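Local structure of aspartate aminotransferase (Plasmodium falciparum, 3K7Y) at residues N324-F329 and V347-R352; Y343-Y348 and V358-K363; G353-V358 and R380-G385. The protein probably catalyses the pyridoxal-phosphate-dependent transfer of an amino group between L-aspartate and 2-oxoglutarate, giving oxaloacetate and L-glutamate. All coordinates share one frame; numbering follows the deposited sequence.

How the contacts relate
The three contacts form a mutually touching cluster, ordered from the small-domain surface toward the cofactor. Contact 2 lies farthest out, contact 3 nearest the active site, where the side chain of Phe355 is about 6 Å from pyridoxal phosphate, nearest atoms considered. Between centres, contact 1 is about 11 Å from contact 2 and about 9 Å from contact 3, and contacts 2 and 3 are about 12 Å apart. Tyr348 belongs to contacts 1 and 2 and Val358 to contacts 2 and 3, while Phe329 on helix 304-335 packs on both of these residues. Arg325 of contact 1 ties helix to strand, its NH2 donating to Phe355 O (2.8 Å) and to Gly353 O (2.8 Å).

Contact 1: N324-F329 and V347-R352; sequences NRILFF and VYKKQR. With ACT (acetate ion), chain C.
The ring of Phe329 carries Tyr348 CB over one face and, over the centre of the opposite face, CD2 of its helix neighbour Phe328, 4.0 Å above the plane; Arg325 CG meets the edge in plane. The aromatic planes of Phe329 and Tyr348 differ by only 14°, yet with centroids 5.2 Å from each other they are offset so far that little of one ring lies over the other.

A second flat group, the Arg325 guanidinium, is covered near its rim by Gln351 O, 3.3 Å above the plane, and by Arg352 CA, while Tyr348 O lies at the edge. Gln351 O makes no hydrogen bond with it. The firmer polar grip on Arg325 comes from Phe355 O and Gly353 O, both accepting from NH2. Gln351 O instead accepts from NH2 of Arg352 at 3.2 Å.

On the outer side, Lys349 runs antiparallel to the Phe329 side chain, its CG 4.0 Å from Phe329 CD2. Lys349 NZ, at the end of a chain extended beyond CG (chi4 161°), has weak hydrogen bonds with Asn346 OD1 and, at 3.1 Å, with OXT of an acetate, probably from the crystallisation liquor.

The loop before strand 355-357 thus packs back on the long helix 304-335 in the small domain of a fold type I aminotransferase, with the Arg325 side chain about 13 Å from the bound pyridoxal phosphate.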
loop_
_atom_site.group_PDB
_atom_site.type_symbol
_atom_site.label_atom_id
_atom_site.label_comp_id
_atom_site.label_asym_id
_atom_site.label_seq_id
_atom_site.Cartn_x
_atom_site.Cartn_y
_atom_site.Cartn_z
ATOM N N ASN A 324 27.843 14.035 -15.580
ATOM C CA ASN A 324 28.310 12.653 -15.501
ATOM C C ASN A 324 28.098 11.831 -16.805
ATOM O O ASN A 324 28.962 11.052 -17.194
ATOM C CB ASN A 324 27.599 11.968 -14.335
ATOM C CG ASN A 324 28.518 11.073 -13.519
ATOM O OD1 ASN A 324 29.738 11.277 -13.489
ATOM N ND2 ASN A 324 27.931 10.083 -12.828
ATOM N N ARG A 325 26.946 12.005 -17.461
ATOM C CA ARG A 325 26.643 11.383 -18.761
ATOM C C ARG A 325 27.537 11.907 -19.889
ATOM O O ARG A 325 28.048 11.128 -20.706
ATOM C CB ARG A 325 25.172 11.607 -19.131
ATOM C CG ARG A 325 24.737 10.986 -20.460
ATOM C CD ARG A 325 23.388 11.513 -20.920
ATOM N NE ARG A 325 22.270 10.939 -20.176
ATOM C CZ ARG A 325 21.759 11.459 -19.061
ATOM N NH1 ARG A 325 22.268 12.572 -18.540
ATOM N NH2 ARG A 325 20.731 10.869 -18.456
ATOM N N ILE A 326 27.707 13.225 -19.950
ATOM C CA ILE A 326 28.645 13.831 -20.902
ATOM C C ILE A 326 30.049 13.238 -20.725
ATOM O O ILE A 326 30.596 12.664 -21.662
ATOM C CB ILE A 326 28.626 15.385 -20.819
ATOM C CG1 ILE A 326 27.430 15.919 -21.591
ATOM C CG2 ILE A 326 29.928 16.013 -21.337
ATOM C CD1 ILE A 326 26.946 17.229 -21.072
ATOM N N LEU A 327 30.598 13.341 -19.513
ATOM C CA LEU A 327 31.909 12.776 -19.188
ATOM C C LEU A 327 32.019 11.347 -19.689
ATOM O O LEU A 327 32.988 10.982 -20.362
ATOM C CB LEU A 327 32.142 12.777 -17.673
ATOM C CG LEU A 327 33.530 12.463 -17.093
ATOM C CD1 LEU A 327 33.392 12.070 -15.645
ATOM C CD2 LEU A 327 34.260 11.363 -17.808
ATOM N N PHE A 328 31.016 10.548 -19.352
ATOM C CA PHE A 328 31.033 9.123 -19.611
ATOM C C PHE A 328 31.329 8.749 -21.078
ATOM O O PHE A 328 32.268 7.998 -21.347
ATOM C CB PHE A 328 29.734 8.479 -19.097
ATOM C CG PHE A 328 29.630 7.007 -19.388
ATOM C CD1 PHE A 328 30.530 6.106 -18.837
ATOM C CD2 PHE A 328 28.635 6.525 -20.227
ATOM C CE1 PHE A 328 30.444 4.742 -19.119
ATOM C CE2 PHE A 328 28.537 5.160 -20.508
ATOM C CZ PHE A 328 29.448 4.266 -19.954
ATOM N N PHE A 329 30.547 9.279 -22.018
ATOM C CA PHE A 329 30.737 8.950 -23.434
ATOM C C PHE A 329 32.033 9.519 -23.964
ATOM O O PHE A 329 32.565 9.041 -24.963
ATOM C CB PHE A 329 29.552 9.414 -24.286
ATOM C CG PHE A 329 28.261 8.750 -23.911
ATOM C CD1 PHE A 329 28.000 7.439 -24.299
ATOM C CD2 PHE A 329 27.326 9.419 -23.146
ATOM C CE1 PHE A 329 26.834 6.808 -23.934
ATOM C CE2 PHE A 329 26.148 8.798 -22.779
ATOM C CZ PHE A 329 25.903 7.488 -23.171
ATOM N N VAL A 347 25.915 10.758 -29.720
ATOM C CA VAL A 347 24.473 10.761 -29.879
ATOM C C VAL A 347 23.734 10.323 -28.616
ATOM O O VAL A 347 22.502 10.326 -28.571
ATOM C CB VAL A 347 24.039 9.872 -31.047
ATOM C CG1 VAL A 347 22.672 10.337 -31.553
ATOM C CG2 VAL A 347 25.072 9.912 -32.167
ATOM N N TYR A 348 24.477 9.954 -27.585
ATOM C CA TYR A 348 23.852 9.489 -26.366
ATOM C C TYR A 348 23.920 10.543 -25.283
ATOM O O TYR A 348 23.480 10.308 -24.154
ATOM C CB TYR A 348 24.546 8.235 -25.855
ATOM C CG TYR A 348 24.591 7.074 -26.807
ATOM C CD1 TYR A 348 23.572 6.143 -26.841
ATOM C CD2 TYR A 348 25.670 6.894 -27.643
ATOM C CE1 TYR A 348 23.609 5.082 -27.698
ATOM C CE2 TYR A 348 25.718 5.831 -28.520
ATOM C CZ TYR A 348 24.682 4.924 -28.538
ATOM O OH TYR A 348 24.732 3.853 -29.405
ATOM N N LYS A 349 24.490 11.695 -25.617
ATOM C CA LYS A 349 24.576 12.812 -24.674
ATOM C C LYS A 349 23.292 13.646 -24.667
ATOM O O LYS A 349 22.914 14.165 -23.627
ATOM C CB LYS A 349 25.789 13.692 -24.978
ATOM C CG LYS A 349 27.142 12.987 -24.915
ATOM C CD LYS A 349 28.113 13.689 -25.854
ATOM C CE LYS A 349 29.554 13.288 -25.598
ATOM N NZ LYS A 349 30.449 13.600 -26.763
ATOM N N LYS A 350 22.635 13.763 -25.825
ATOM C CA LYS A 350 21.283 14.332 -25.937
ATOM C C LYS A 350 20.393 13.836 -24.796
ATOM O O LYS A 350 19.639 14.607 -24.191
ATOM C CB LYS A 350 20.614 13.941 -27.273
ATOM C CG LYS A 350 21.258 14.479 -28.559
ATOM C CD LYS A 350 22.469 13.652 -29.023
ATOM C CE LYS A 350 23.509 14.509 -29.760
ATOM N NZ LYS A 350 23.311 14.608 -31.249
ATOM N N GLN A 351 20.496 12.535 -24.514
ATOM C CA GLN A 351 19.689 11.841 -23.502
ATOM C C GLN A 351 19.607 12.530 -22.131
ATOM O O GLN A 351 20.498 13.302 -21.758
ATOM C CB GLN A 351 20.182 10.400 -23.350
ATOM C CG GLN A 351 19.701 9.502 -24.455
ATOM C CD GLN A 351 20.269 8.104 -24.391
ATOM O OE1 GLN A 351 21.182 7.799 -23.609
ATOM N NE2 GLN A 351 19.731 7.233 -25.236
ATOM N N ARG A 352 18.540 12.237 -21.384
ATOM C CA ARG A 352 18.293 12.904 -20.122
ATOM C C ARG A 352 17.496 12.048 -19.187
ATOM O O ARG A 352 16.643 11.294 -19.613
ATOM C CB ARG A 352 17.544 14.211 -20.360
ATOM C CG ARG A 352 18.191 15.372 -19.675
ATOM C CD ARG A 352 19.593 15.535 -20.180
ATOM N NE ARG A 352 19.884 16.892 -20.610
ATOM C CZ ARG A 352 20.924 17.203 -21.368
ATOM N NH1 ARG A 352 21.134 18.457 -21.708
ATOM N NH2 ARG A 352 21.757 16.258 -21.780
HETATM C C ACT C . 31.157 16.667 -25.817
HETATM O O ACT C . 32.030 16.714 -26.717
HETATM O OXT ACT C . 31.365 15.861 -24.879
HETATM C CH3 ACT C . 29.919 17.521 -25.869
#

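Contact 2: Y343-Y348 and V358-K363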
loop_
_atom_site.group_PDB
_atom_site.type_symbol
_atom_site.label_atom_id
_atom_site.label_comp_id
_atom_site.label_asym_id
_atom_site.label_seq_id
_atom_site.Cartn_x
_atom_site.Cartn_y
_atom_site.Cartn_z
ATOM N N TYR A 343 32.652 3.916 -33.328
ATOM C CA TYR A 343 31.269 4.234 -32.943
ATOM C C TYR A 343 31.072 5.709 -32.616
ATOM O O TYR A 343 31.917 6.330 -31.983
ATOM C CB TYR A 343 30.859 3.426 -31.712
ATOM C CG TYR A 343 30.832 1.933 -31.907
ATOM C CD1 TYR A 343 29.777 1.312 -32.594
ATOM C CD2 TYR A 343 31.848 1.127 -31.385
ATOM C CE1 TYR A 343 29.745 -0.077 -32.770
ATOM C CE2 TYR A 343 31.823 -0.265 -31.551
ATOM C CZ TYR A 343 30.769 -0.855 -32.245
ATOM O OH TYR A 343 30.751 -2.219 -32.414
ATOM N N ASP A 344 29.942 6.270 -33.018
ATOM C CA ASP A 344 29.637 7.638 -32.625
ATOM C C ASP A 344 28.956 7.651 -31.245
ATOM O O ASP A 344 27.764 7.332 -31.116
ATOM C CB ASP A 344 28.791 8.358 -33.690
ATOM C CG ASP A 344 28.637 9.849 -33.413
ATOM O OD1 ASP A 344 29.296 10.356 -32.480
ATOM O OD2 ASP A 344 27.856 10.512 -34.129
ATOM N N TRP A 345 29.728 8.015 -30.221
ATOM C CA TRP A 345 29.208 8.083 -28.863
ATOM C C TRP A 345 28.567 9.427 -28.540
ATOM O O TRP A 345 28.011 9.596 -27.454
ATOM C CB TRP A 345 30.305 7.788 -27.842
ATOM C CG TRP A 345 30.875 6.417 -27.954
ATOM C CD1 TRP A 345 32.100 6.080 -28.467
ATOM C CD2 TRP A 345 30.257 5.184 -27.548
ATOM N NE1 TRP A 345 32.284 4.719 -28.403
ATOM C CE2 TRP A 345 31.169 4.144 -27.846
ATOM C CE3 TRP A 345 29.020 4.856 -26.963
ATOM C CZ2 TRP A 345 30.884 2.795 -27.579
ATOM C CZ3 TRP A 345 28.739 3.516 -26.697
ATOM C CH2 TRP A 345 29.670 2.502 -27.008
ATOM N N ASN A 346 28.636 10.377 -29.474
ATOM C CA ASN A 346 28.106 11.725 -29.244
ATOM C C ASN A 346 26.565 11.779 -29.169
ATOM O O ASN A 346 25.987 12.717 -28.605
ATOM C CB ASN A 346 28.625 12.675 -30.325
ATOM C CG ASN A 346 29.199 13.958 -29.750
ATOM O OD1 ASN A 346 30.408 14.071 -29.564
ATOM N ND2 ASN A 346 28.338 14.931 -29.464
ATOM N N VAL A 347 25.915 10.758 -29.720
ATOM C CA VAL A 347 24.473 10.761 -29.879
ATOM C C VAL A 347 23.734 10.323 -28.616
ATOM O O VAL A 347 22.502 10.326 -28.571
ATOM C CB VAL A 347 24.039 9.872 -31.047
ATOM C CG1 VAL A 347 22.672 10.337 -31.553
ATOM C CG2 VAL A 347 25.072 9.912 -32.167
ATOM N N TYR A 348 24.477 9.954 -27.585
ATOM C CA TYR A 348 23.852 9.489 -26.366
ATOM C C TYR A 348 23.920 10.543 -25.283
ATOM O O TYR A 348 23.480 10.308 -24.154
ATOM C CB TYR A 348 24.546 8.235 -25.855
ATOM C CG TYR A 348 24.591 7.074 -26.807
ATOM C CD1 TYR A 348 23.572 6.143 -26.841
ATOM C CD2 TYR A 348 25.670 6.894 -27.643
ATOM C CE1 TYR A 348 23.609 5.082 -27.698
ATOM C CE2 TYR A 348 25.718 5.831 -28.520
ATOM C CZ TYR A 348 24.682 4.924 -28.538
ATOM O OH TYR A 348 24.732 3.853 -29.405
ATOM N N VAL A 358 21.600 2.595 -24.392
ATOM C CA VAL A 358 22.506 2.258 -25.486
ATOM C C VAL A 358 22.156 0.871 -26.041
ATOM O O VAL A 358 22.745 -0.128 -25.617
ATOM C CB VAL A 358 23.993 2.289 -24.996
ATOM C CG1 VAL A 358 24.994 2.038 -26.142
ATOM C CG2 VAL A 358 24.304 3.604 -24.310
ATOM N N PRO A 359 21.190 0.790 -26.979
ATOM C CA PRO A 359 20.776 -0.543 -27.444
ATOM C C PRO A 359 21.956 -1.447 -27.797
ATOM O O PRO A 359 21.964 -2.634 -27.443
ATOM C CB PRO A 359 19.905 -0.231 -28.665
ATOM C CG PRO A 359 19.249 1.073 -28.305
ATOM C CD PRO A 359 20.305 1.849 -27.508
ATOM N N LEU A 360 22.960 -0.868 -28.443
ATOM C CA LEU A 360 24.188 -1.584 -28.785
ATOM C C LEU A 360 24.726 -2.517 -27.683
ATOM O O LEU A 360 25.293 -3.576 -27.970
ATOM C CB LEU A 360 25.262 -0.580 -29.182
ATOM C CG LEU A 360 26.472 -1.305 -29.739
ATOM C CD1 LEU A 360 26.136 -1.900 -31.108
ATOM C CD2 LEU A 360 27.688 -0.394 -29.788
ATOM N N LEU A 361 24.541 -2.114 -26.431
ATOM C CA LEU A 361 25.082 -2.847 -25.282
ATOM C C LEU A 361 24.289 -4.108 -24.924
ATOM O O LEU A 361 24.808 -5.010 -24.256
ATOM C CB LEU A 361 25.229 -1.916 -24.066
ATOM C CG LEU A 361 26.530 -1.105 -23.893
ATOM C CD1 LEU A 361 27.257 -0.839 -25.183
ATOM C CD2 LEU A 361 26.294 0.205 -23.179
ATOM N N ALA A 362 23.040 -4.183 -25.379
ATOM C CA ALA A 362 22.253 -5.397 -25.193
ATOM C C ALA A 362 23.073 -6.628 -25.614
ATOM O O ALA A 362 23.071 -7.643 -24.917
ATOM C CB ALA A 362 20.951 -5.310 -25.963
ATOM N N LYS A 363 23.794 -6.506 -26.734
ATOM C CA LYS A 363 24.714 -7.540 -27.229
ATOM C C LYS A 363 25.798 -7.963 -26.223
ATOM O O LYS A 363 26.176 -9.128 -26.181
ATOM C CB LYS A 363 25.414 -7.075 -28.521
ATOM C CG LYS A 363 24.522 -6.808 -29.739
ATOM C CD LYS A 363 25.364 -6.747 -31.020
ATOM C CE LYS A 363 25.899 -8.140 -31.443
ATOM N NZ LYS A 363 27.046 -8.121 -32.424
#
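Val358 meets the ring of Tyr348 with both methyl groups, in a contact without hydrogen bonds, made mainly by apolar side chains, between two loops of the small domain of this fold type I aminotransferase: one precedes strand 355-357 and the other leaves it. The two side chains cross at about a right angle. With CG1 anti to the backbone N (chi1 -176°), Val358 divides its branches between two parts of the ring: CG2 is 3.7 Å from Tyr348 CD1, and CG1 is 3.7 Å from Tyr348 OH. Val358 CG1 also lies at the edge of the Trp345 indole, near its plane, 4.1 Å from CZ3. All three residues are buried, and Phe329 of helix 304-335 touches each of them, so several atoms meet at this enclosed end.

The other end is partly open to solvent. There Leu360 reaches out from a turn with helical backbone angles, and a single methyl does the touching, though it comes as near as 3.6 Å, from Leu360 CD2 to Tyr343 CE1. Leu360 CD2 sits over one face of the Tyr343 ring in a CH-pi contact, 4.0 Å from the centroid and displaced toward the rim. Leu360 CD2 only grazes the indole, 4.5 Å from Trp345 CH2. Leu402 of helix 390-403 touches Tyr343, Trp345 and Leu360, joining this edge to the C-terminal helix.

The bend that presents the aromatic residues contains an Asx turn, in which Asn346 N donates to Asp344 OD1 at 3.1 Å, approaching from above the carboxylate plane, 51° out of it.

Contact 3: G353-V358 and R380-G385; sequences GLFSFV and RINVSG
Arg380 lays its guanidinium flat on the ring of Phe355, the centres 3.8 Å apart and the planes only 8° from parallel. Phe355 CZ lies over the centre of the guanidinium, a cation-pi stack. Bent at chi3 (84°), the Arg380 chain turns NE over the ring beside CD, which itself makes a CH-pi contact 3.6 Å from the Phe355 centroid. Leu354 CB covers the opposite face of Phe355, over its centre, so the ring is held between its own neighbour and the arginine.

Beneath the stack is a two-stranded antiparallel sheet, with strands 355-357 and 380-382 at 156°. Ser356 and Ile381 form the hydrogen-bonded pair: Ser356 N donates to Ile381 O at 2.9 Å, and the return bond from Ile381 N to Ser356 O, 2.7 Å long, is weak in angle. Phe355 with Asn382 and Phe357 with Arg380 are the flanking non-hydrogen-bonded pairs, their side chains on the face that carries the stack. The pairing runs on past the strands, where Val383 N donates to Leu354 O at 3.3 Å. Ser356 points to the opposite face; its OG lies 3.8 Å from Val383 CG2 and has weak hydrogen bonds with Arg325 NE and Gln351 OE1.

The polar end of Arg380 is held from outside, NH1 by Asn185, a cofactor-binding residue, and NH2 by Ser35 O. This setting is consistent with the arginine that binds the substrate alpha-carboxylate in related aspartate aminotransferases. Stack and bonds together fix the plane of the guanidinium, as would suit a carboxylate-binding group near the cofactor site.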
loop_
_atom_site.group_PDB
_atom_site.type_symbol
_atom_site.label_atom_id
_atom_site.label_comp_id
_atom_site.label_asym_id
_atom_site.label_seq_id
_atom_site.Cartn_x
_atom_site.Cartn_y
_atom_site.Cartn_z
ATOM N N GLY A 353 17.765 12.210 -17.898
ATOM C CA GLY A 353 17.097 11.447 -16.850
ATOM C C GLY A 353 18.138 10.737 -16.000
ATOM O O GLY A 353 19.325 11.091 -16.016
ATOM N N LEU A 354 17.694 9.711 -15.282
ATOM C CA LEU A 354 18.546 8.946 -14.389
ATOM C C LEU A 354 19.436 7.963 -15.165
ATOM O O LEU A 354 20.487 7.534 -14.660
ATOM C CB LEU A 354 17.645 8.184 -13.420
ATOM C CG LEU A 354 17.872 8.222 -11.909
ATOM C CD1 LEU A 354 16.543 8.161 -11.208
ATOM C CD2 LEU A 354 18.771 7.084 -11.423
ATOM N N PHE A 355 19.005 7.600 -16.379
ATOM C CA PHE A 355 19.727 6.612 -17.191
ATOM C C PHE A 355 20.271 7.136 -18.521
ATOM O O PHE A 355 19.955 8.238 -18.959
ATOM C CB PHE A 355 18.842 5.397 -17.527
ATOM C CG PHE A 355 17.999 4.908 -16.396
ATOM C CD1 PHE A 355 18.546 4.150 -15.380
ATOM C CD2 PHE A 355 16.639 5.184 -16.369
ATOM C CE1 PHE A 355 17.741 3.700 -14.339
ATOM C CE2 PHE A 355 15.839 4.742 -15.343
ATOM C CZ PHE A 355 16.382 4.004 -14.330
ATOM N N SER A 356 21.096 6.314 -19.154
ATOM C CA SER A 356 21.307 6.412 -20.589
ATOM C C SER A 356 20.840 5.093 -21.198
ATOM O O SER A 356 20.754 4.086 -20.495
ATOM C CB SER A 356 22.769 6.701 -20.925
ATOM O OG SER A 356 23.013 8.096 -20.930
ATOM N N PHE A 357 20.513 5.111 -22.488
ATOM C CA PHE A 357 19.984 3.944 -23.172
ATOM C C PHE A 357 20.828 3.683 -24.416
ATOM O O PHE A 357 20.792 4.466 -25.374
ATOM C CB PHE A 357 18.522 4.192 -23.541
ATOM C CG PHE A 357 17.806 2.993 -24.127
ATOM C CD1 PHE A 357 17.886 1.740 -23.526
ATOM C CD2 PHE A 357 16.998 3.142 -25.252
ATOM C CE1 PHE A 357 17.208 0.647 -24.069
ATOM C CE2 PHE A 357 16.316 2.059 -25.798
ATOM C CZ PHE A 357 16.419 0.811 -25.209
ATOM N N VAL A 358 21.600 2.595 -24.392
ATOM C CA VAL A 358 22.506 2.258 -25.486
ATOM C C VAL A 358 22.156 0.871 -26.041
ATOM O O VAL A 358 22.745 -0.128 -25.617
ATOM C CB VAL A 358 23.993 2.289 -24.996
ATOM C CG1 VAL A 358 24.994 2.038 -26.142
ATOM C CG2 VAL A 358 24.304 3.604 -24.310
ATOM N N ARG A 380 19.898 -0.258 -21.030
ATOM C CA ARG A 380 19.693 0.826 -20.032
ATOM C C ARG A 380 20.823 0.940 -18.997
ATOM O O ARG A 380 21.380 -0.071 -18.547
ATOM C CB ARG A 380 18.351 0.682 -19.310
ATOM C CG ARG A 380 17.954 1.932 -18.523
ATOM C CD ARG A 380 16.686 1.750 -17.686
ATOM N NE ARG A 380 16.937 1.129 -16.382
ATOM C CZ ARG A 380 16.000 0.889 -15.465
ATOM N NH1 ARG A 380 14.727 1.215 -15.689
ATOM N NH2 ARG A 380 16.338 0.326 -14.308
ATOM N N ILE A 381 21.154 2.163 -18.599
ATOM C CA ILE A 381 22.343 2.371 -17.778
ATOM C C ILE A 381 22.156 3.406 -16.703
ATOM O O ILE A 381 21.912 4.580 -16.993
ATOM C CB ILE A 381 23.519 2.786 -18.650
ATOM C CG1 ILE A 381 24.374 1.577 -18.984
ATOM C CG2 ILE A 381 24.377 3.852 -17.986
ATOM C CD1 ILE A 381 25.331 1.889 -20.097
ATOM N N ASN A 382 22.302 2.967 -15.461
ATOM C CA ASN A 382 22.263 3.870 -14.338
ATOM C C ASN A 382 23.519 4.743 -14.335
ATOM O O ASN A 382 24.603 4.297 -13.944
ATOM C CB ASN A 382 22.117 3.100 -13.028
ATOM C CG ASN A 382 21.639 3.976 -11.902
ATOM O OD1 ASN A 382 20.845 4.884 -12.117
ATOM N ND2 ASN A 382 22.125 3.719 -10.689
ATOM N N VAL A 383 23.361 5.984 -14.793
ATOM C CA VAL A 383 24.472 6.909 -14.938
ATOM C C VAL A 383 24.972 7.354 -13.578
ATOM O O VAL A 383 26.169 7.481 -13.371
ATOM C CB VAL A 383 24.084 8.130 -15.802
ATOM C CG1 VAL A 383 25.043 9.287 -15.579
ATOM C CG2 VAL A 383 24.060 7.749 -17.274
ATOM N N SER A 384 24.050 7.559 -12.645
ATOM C CA SER A 384 24.383 8.100 -11.317
ATOM C C SER A 384 25.403 7.263 -10.537
ATOM O O SER A 384 25.876 7.687 -9.474
ATOM C CB SER A 384 23.113 8.292 -10.487
ATOM O OG SER A 384 22.271 7.167 -10.631
ATOM N N GLY A 385 25.747 6.094 -11.079
ATOM C CA GLY A 385 26.676 5.179 -10.424
ATOM C C GLY A 385 28.026 5.081 -11.106
ATOM O O GLY A 385 28.680 4.035 -11.050
#